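Side-chain contacts in lactate racemase (Thermoanaerobacterium thermosaccharolyticum, PDB 2YJG), which interconverts the D- and L-isomers of lactate as a homodimeric, nickel-dependent racemase, captured here as the apoprotein: residues A[80-85]-A[245-250]; A[238-243]-A[263-268]. One frame throughout, in Å; residues are numbered along the deposited sequence.

Interaction 1: A[80-85]-A[245-250]. With SO4 (sulfate ion), chain D.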
loop_
_atom_site.group_PDB
_atom_site.type_symbol
_atom_site.label_atom_id
_atom_site.label_comp_id
_atom_site.label_asym_id
_atom_site.label_seq_id
_atom_site.Cartn_x
_atom_site.Cartn_y
_atom_site.Cartn_z
ATOM N N ARG A 80 -12.833 5.385 1.077
ATOM C CA ARG A 80 -12.065 6.612 0.885
ATOM C C ARG A 80 -12.796 7.811 1.495
ATOM O O ARG A 80 -12.199 8.795 1.841
ATOM C CB ARG A 80 -11.788 6.866 -0.617
ATOM C CG ARG A 80 -10.852 5.904 -1.271
ATOM C CD ARG A 80 -11.071 5.881 -2.822
ATOM N NE ARG A 80 -10.125 4.998 -3.541
ATOM C CZ ARG A 80 -8.857 5.303 -3.866
ATOM N NH1 ARG A 80 -8.316 6.463 -3.524
ATOM N NH2 ARG A 80 -8.098 4.421 -4.528
ATOM N N ILE A 81 -14.120 7.743 1.572
ATOM C CA ILE A 81 -14.895 8.825 2.126
ATOM C C ILE A 81 -15.105 8.606 3.625
ATOM O O ILE A 81 -14.864 9.498 4.452
ATOM C CB ILE A 81 -16.231 8.959 1.430
ATOM C CG1 ILE A 81 -16.034 9.426 -0.041
ATOM C CG2 ILE A 81 -17.090 9.927 2.252
ATOM C CD1 ILE A 81 -17.272 9.269 -0.935
ATOM N N THR A 82 -15.492 7.395 3.986
ATOM C CA THR A 82 -15.955 7.121 5.343
ATOM C C THR A 82 -14.835 6.981 6.368
ATOM O O THR A 82 -14.952 7.514 7.458
ATOM C CB THR A 82 -16.811 5.844 5.378
ATOM O OG1 THR A 82 -16.068 4.776 4.801
ATOM C CG2 THR A 82 -18.150 6.047 4.628
ATOM N N LEU A 83 -13.744 6.300 6.016
ATOM C CA LEU A 83 -12.646 6.117 6.986
ATOM C C LEU A 83 -11.994 7.418 7.493
ATOM O O LEU A 83 -11.801 7.531 8.705
ATOM C CB LEU A 83 -11.623 5.142 6.449
ATOM C CG LEU A 83 -12.097 3.691 6.523
ATOM C CD1 LEU A 83 -11.081 2.776 5.820
ATOM C CD2 LEU A 83 -12.355 3.236 8.059
ATOM N N PRO A 84 -11.678 8.396 6.590
ATOM C CA PRO A 84 -11.117 9.631 7.144
ATOM C C PRO A 84 -12.051 10.346 8.112
ATOM O O PRO A 84 -11.592 11.039 9.049
ATOM C CB PRO A 84 -10.895 10.494 5.917
ATOM C CG PRO A 84 -10.591 9.564 4.841
ATOM C CD PRO A 84 -11.529 8.372 5.115
ATOM N N LEU A 85 -13.345 10.254 7.862
ATOM C CA LEU A 85 -14.310 10.957 8.724
ATOM C C LEU A 85 -14.460 10.224 10.030
ATOM O O LEU A 85 -14.568 10.839 11.086
ATOM C CB LEU A 85 -15.652 11.100 8.013
ATOM C CG LEU A 85 -15.672 12.021 6.799
ATOM C CD1 LEU A 85 -16.975 11.833 6.039
ATOM C CD2 LEU A 85 -15.446 13.432 7.241
ATOM N N HIS A 245 -22.585 3.415 -6.387
ATOM C CA HIS A 245 -21.800 3.389 -5.145
ATOM C C HIS A 245 -21.685 4.743 -4.473
ATOM O O HIS A 245 -20.891 4.903 -3.568
ATOM C CB HIS A 245 -20.394 2.765 -5.283
ATOM C CG HIS A 245 -20.381 1.344 -5.758
ATOM N ND1 HIS A 245 -21.508 0.549 -5.802
ATOM C CD2 HIS A 245 -19.357 0.564 -6.193
ATOM C CE1 HIS A 245 -21.183 -0.651 -6.262
ATOM N NE2 HIS A 245 -19.885 -0.668 -6.501
ATOM N N LYS A 246 -22.515 5.705 -4.869
ATOM C CA LYS A 246 -22.646 6.981 -4.161
ATOM C C LYS A 246 -23.450 6.845 -2.861
ATOM O O LYS A 246 -24.520 6.204 -2.831
ATOM C CB LYS A 246 -23.316 8.024 -5.089
ATOM C CG LYS A 246 -23.470 9.396 -4.500
ATOM C CD LYS A 246 -24.782 10.101 -4.963
ATOM C CE LYS A 246 -25.049 11.388 -4.101
ATOM N NZ LYS A 246 -25.855 11.282 -2.807
ATOM N N ILE A 247 -22.929 7.433 -1.780
ATOM C CA ILE A 247 -23.623 7.441 -0.492
ATOM C C ILE A 247 -24.842 8.308 -0.625
ATOM O O ILE A 247 -24.706 9.452 -1.077
ATOM C CB ILE A 247 -22.729 7.983 0.665
ATOM C CG1 ILE A 247 -21.564 7.010 0.893
ATOM C CG2 ILE A 247 -23.535 8.195 1.956
ATOM C CD1 ILE A 247 -20.429 7.569 1.806
ATOM N N VAL A 248 -26.006 7.761 -0.268
ATOM C CA VAL A 248 -27.306 8.477 -0.266
ATOM C C VAL A 248 -27.943 8.646 1.113
ATOM O O VAL A 248 -28.848 9.487 1.324
ATOM C CB VAL A 248 -28.296 7.856 -1.269
ATOM C CG1 VAL A 248 -27.766 7.967 -2.663
ATOM C CG2 VAL A 248 -28.596 6.400 -0.909
ATOM N N ASN A 249 -27.472 7.880 2.084
ATOM C CA ASN A 249 -27.834 8.019 3.475
ATOM C C ASN A 249 -26.759 7.305 4.319
ATOM O O ASN A 249 -25.955 6.515 3.815
ATOM C CB ASN A 249 -29.221 7.409 3.753
ATOM C CG ASN A 249 -30.020 8.120 4.879
ATOM O OD1 ASN A 249 -29.495 8.826 5.753
ATOM N ND2 ASN A 249 -31.309 7.884 4.865
ATOM N N ALA A 250 -26.848 7.525 5.605
ATOM C CA ALA A 250 -25.910 7.028 6.585
ATOM C C ALA A 250 -26.494 7.035 7.974
ATOM O O ALA A 250 -27.290 7.955 8.343
ATOM C CB ALA A 250 -24.603 7.854 6.534
HETATM S S SO4 D . -4.723 6.525 -5.048
HETATM O O1 SO4 D . -5.277 7.557 -4.207
HETATM O O2 SO4 D . -4.083 7.001 -6.250
HETATM O O3 SO4 D . -3.765 5.697 -4.342
HETATM O O4 SO4 D . -5.756 5.595 -5.435
#

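Interaction 2: A[238-243]-A[263-268]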
loop_
_atom_site.group_PDB
_atom_site.type_symbol
_atom_site.label_atom_id
_atom_site.label_comp_id
_atom_site.label_asym_id
_atom_site.label_seq_id
_atom_site.Cartn_x
_atom_site.Cartn_y
_atom_site.Cartn_z
ATOM N N ASN A 238 -22.865 2.897 9.195
ATOM C CA ASN A 238 -23.273 2.130 7.989
ATOM C C ASN A 238 -23.913 3.068 6.959
ATOM O O ASN A 238 -24.771 3.857 7.318
ATOM C CB ASN A 238 -24.290 1.046 8.340
ATOM C CG ASN A 238 -23.685 -0.209 8.912
ATOM O OD1 ASN A 238 -22.483 -0.315 9.217
ATOM N ND2 ASN A 238 -24.537 -1.175 9.087
ATOM N N VAL A 239 -23.496 2.968 5.709
ATOM C CA VAL A 239 -24.024 3.760 4.638
ATOM C C VAL A 239 -25.032 2.961 3.806
ATOM O O VAL A 239 -25.113 1.731 3.867
ATOM C CB VAL A 239 -22.926 4.352 3.740
ATOM C CG1 VAL A 239 -22.096 5.437 4.472
ATOM C CG2 VAL A 239 -22.023 3.283 3.121
ATOM N N VAL A 240 -25.843 3.712 3.091
ATOM C CA VAL A 240 -26.716 3.173 2.076
ATOM C C VAL A 240 -26.234 3.842 0.805
ATOM O O VAL A 240 -26.057 5.051 0.749
ATOM C CB VAL A 240 -28.142 3.454 2.349
ATOM C CG1 VAL A 240 -28.978 2.963 1.170
ATOM C CG2 VAL A 240 -28.594 2.777 3.680
ATOM N N ILE A 241 -26.026 3.049 -0.228
ATOM C CA ILE A 241 -25.417 3.542 -1.435
ATOM C C ILE A 241 -26.327 3.196 -2.636
ATOM O O ILE A 241 -27.090 2.232 -2.585
ATOM C CB ILE A 241 -23.958 2.985 -1.621
ATOM C CG1 ILE A 241 -23.942 1.450 -1.745
ATOM C CG2 ILE A 241 -23.039 3.388 -0.461
ATOM C CD1 ILE A 241 -22.540 0.761 -2.205
ATOM N N ASP A 242 -26.232 3.995 -3.697
ATOM C CA ASP A 242 -26.996 3.755 -4.914
ATOM C C ASP A 242 -26.240 2.819 -5.849
ATOM O O ASP A 242 -25.156 2.338 -5.510
ATOM C CB ASP A 242 -27.403 5.100 -5.570
ATOM C CG ASP A 242 -26.232 5.898 -6.133
ATOM O OD1 ASP A 242 -25.112 5.385 -6.253
ATOM O OD2 ASP A 242 -26.437 7.106 -6.460
ATOM N N SER A 243 -26.818 2.532 -7.017
ATOM C CA SER A 243 -26.119 1.741 -8.074
ATOM C C SER A 243 -24.669 2.132 -8.336
ATOM O O SER A 243 -23.773 1.275 -8.436
ATOM C CB SER A 243 -26.874 1.869 -9.398
ATOM O OG SER A 243 -28.241 2.040 -9.128
ATOM N N CYS A 263 -31.903 -0.274 8.139
ATOM C CA CYS A 263 -32.679 -1.359 7.488
ATOM C C CYS A 263 -34.089 -0.901 7.265
ATOM O O CYS A 263 -34.709 -1.264 6.247
ATOM C CB CYS A 263 -32.671 -2.629 8.347
ATOM S SG CYS A 263 -31.064 -3.483 8.425
ATOM N N GLU A 264 -34.623 -0.104 8.202
ATOM C CA GLU A 264 -35.961 0.422 8.007
ATOM C C GLU A 264 -35.962 1.303 6.769
ATOM O O GLU A 264 -36.878 1.243 5.997
ATOM C CB GLU A 264 -36.509 1.195 9.221
ATOM C CG GLU A 264 -36.749 0.317 10.424
ATOM C CD GLU A 264 -36.861 1.135 11.717
ATOM O OE1 GLU A 264 -36.659 2.371 11.703
ATOM O OE2 GLU A 264 -37.168 0.535 12.732
ATOM N N PHE A 265 -34.954 2.127 6.592
ATOM C CA PHE A 265 -34.855 2.988 5.434
ATOM C C PHE A 265 -34.803 2.120 4.128
ATOM O O PHE A 265 -35.542 2.349 3.164
ATOM C CB PHE A 265 -33.654 3.946 5.575
ATOM C CG PHE A 265 -33.432 4.820 4.371
ATOM C CD1 PHE A 265 -34.266 5.881 4.101
ATOM C CD2 PHE A 265 -32.401 4.567 3.498
ATOM C CE1 PHE A 265 -34.075 6.639 2.965
ATOM C CE2 PHE A 265 -32.205 5.371 2.376
ATOM C CZ PHE A 265 -33.043 6.391 2.131
ATOM N N VAL A 266 -33.930 1.134 4.123
ATOM C CA VAL A 266 -33.754 0.248 2.983
ATOM C C VAL A 266 -35.022 -0.483 2.708
ATOM O O VAL A 266 -35.364 -0.581 1.535
ATOM C CB VAL A 266 -32.506 -0.656 3.113
ATOM C CG1 VAL A 266 -32.403 -1.633 1.981
ATOM C CG2 VAL A 266 -31.232 0.210 3.147
ATOM N N SER A 267 -35.712 -1.021 3.725
ATOM C CA SER A 267 -37.018 -1.664 3.485
ATOM C C SER A 267 -38.022 -0.722 2.741
ATOM O O SER A 267 -38.782 -1.157 1.820
ATOM C CB SER A 267 -37.638 -2.107 4.821
ATOM O OG SER A 267 -38.764 -2.888 4.539
ATOM N N GLU A 268 -38.067 0.554 3.158
ATOM C CA GLU A 268 -38.988 1.504 2.489
ATOM C C GLU A 268 -38.652 1.646 0.993
ATOM O O GLU A 268 -39.539 1.632 0.192
ATOM C CB GLU A 268 -39.008 2.893 3.162
ATOM C CG GLU A 268 -39.406 2.887 4.610
ATOM C CD GLU A 268 -39.608 4.310 5.213
ATOM O OE1 GLU A 268 -39.914 5.287 4.444
ATOM O OE2 GLU A 268 -39.457 4.433 6.466
#

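Interaction 1: A[80-85]-A[245-250]
I247 overlaps T82 and I81 with the end of its side chain: CD1 lies 3.9 Å from T82 CG2 and 4.1 Å from I81 CG2, so a single methyl meets one methyl from each of two successive helix residues. The contact packs helix 79-91 against strand 247-253, an edge strand of the mixed sheet in this alpha/beta unit, antiparallel to its neighbour 233-241. A branched isoleucine suits the place: with CG1 anti to the carbonyl carbon (chi1 -66°) and the chain extended beyond it, it reaches across the gap between strand and helix, passing I81 in the opposite direction. T82 has two tasks. CG2 meets I247, and the T82 side chain also touches L237 and V239, whereas OG1, at chi1 54°, hydrogen-bonds E168, so a buried hydroxyl is satisfied while its methyl serves the packing. Just before them, R80 turns away to a sulfate, probably from the crystallisation liquor, which sits at the edge of the guanidinium, its sulfur in the plane of that group; K117 NZ and E122 N also bind this anion. R80 NH2 gives the stronger bond, 2.8 Å to sulfate O4, while those from NH1 are weak. On the strand, V248 and N249 both face V240 in a classic beta bulge, and the K246 side chain bends over, so that NZ hydrogen-bonds I247 O at 2.8 Å, tilted 24° from the carbonyl plane.

Interaction 2: A[238-243]-A[263-268]
V240 and V266 touch methyl to methyl, V240 CG2 lying 3.7 Å from V266 CG2 in the closest approach between the two segments. Both valines have nearly the same first torsion, 175° in V240 and 176° in V266, which sets CG1 anti to the backbone N and turns CG2 to stand beside that nitrogen. Because the two side chains slide past each other in opposite directions, V266 CG2 rests against both branches of V240, with CG1 of the strand residue at 4.1 Å. Short, beta-branched side chains suit this spot: V240 has the shape preferred in strands, and V266 brings the helix close, the two CA atoms being only 7.7 Å apart. This is helix-on-sheet packing in an alpha/beta fold, helix 257-270 lying against the face of the mixed sheet onto which V240 projects, while the neighbouring V239 points to the other face. F265, one residue before V266, adds an aromatic flank. With CG anti to the backbone N (chi1 176°), the ring reaches toward the strand, where V240 CG1 comes to its edge, near the ring plane, 4.2 Å from CE2; the large flat group thus borders the valine pair and also packs on N249. V266 further touches I171 and F179, and its side chain lies about 9 Å from that of H174, by similarity a proton donor/acceptor of the active site.

Going from the N terminus, the first of the four segments, 80-85, lies on helix 79-91 and waits for a partner 160 residues later. The chain then builds most of the mixed sheet before reaching 238-243 at the end of strand 233-241, turns, and enters 245-250, which closes the long loop of interaction 1. Helix 257-270 then brings 263-268 to close the short loop of interaction 2, so the two contacts cross rather than nest. Their inner segments form an antiparallel hairpin, probably hydrogen-bonded from V248 N to V240 O and from V240 N to N249 O, both at 2.9 Å. Together they place helices 79-91 and 257-270 on opposite faces of the same edge of the sheet.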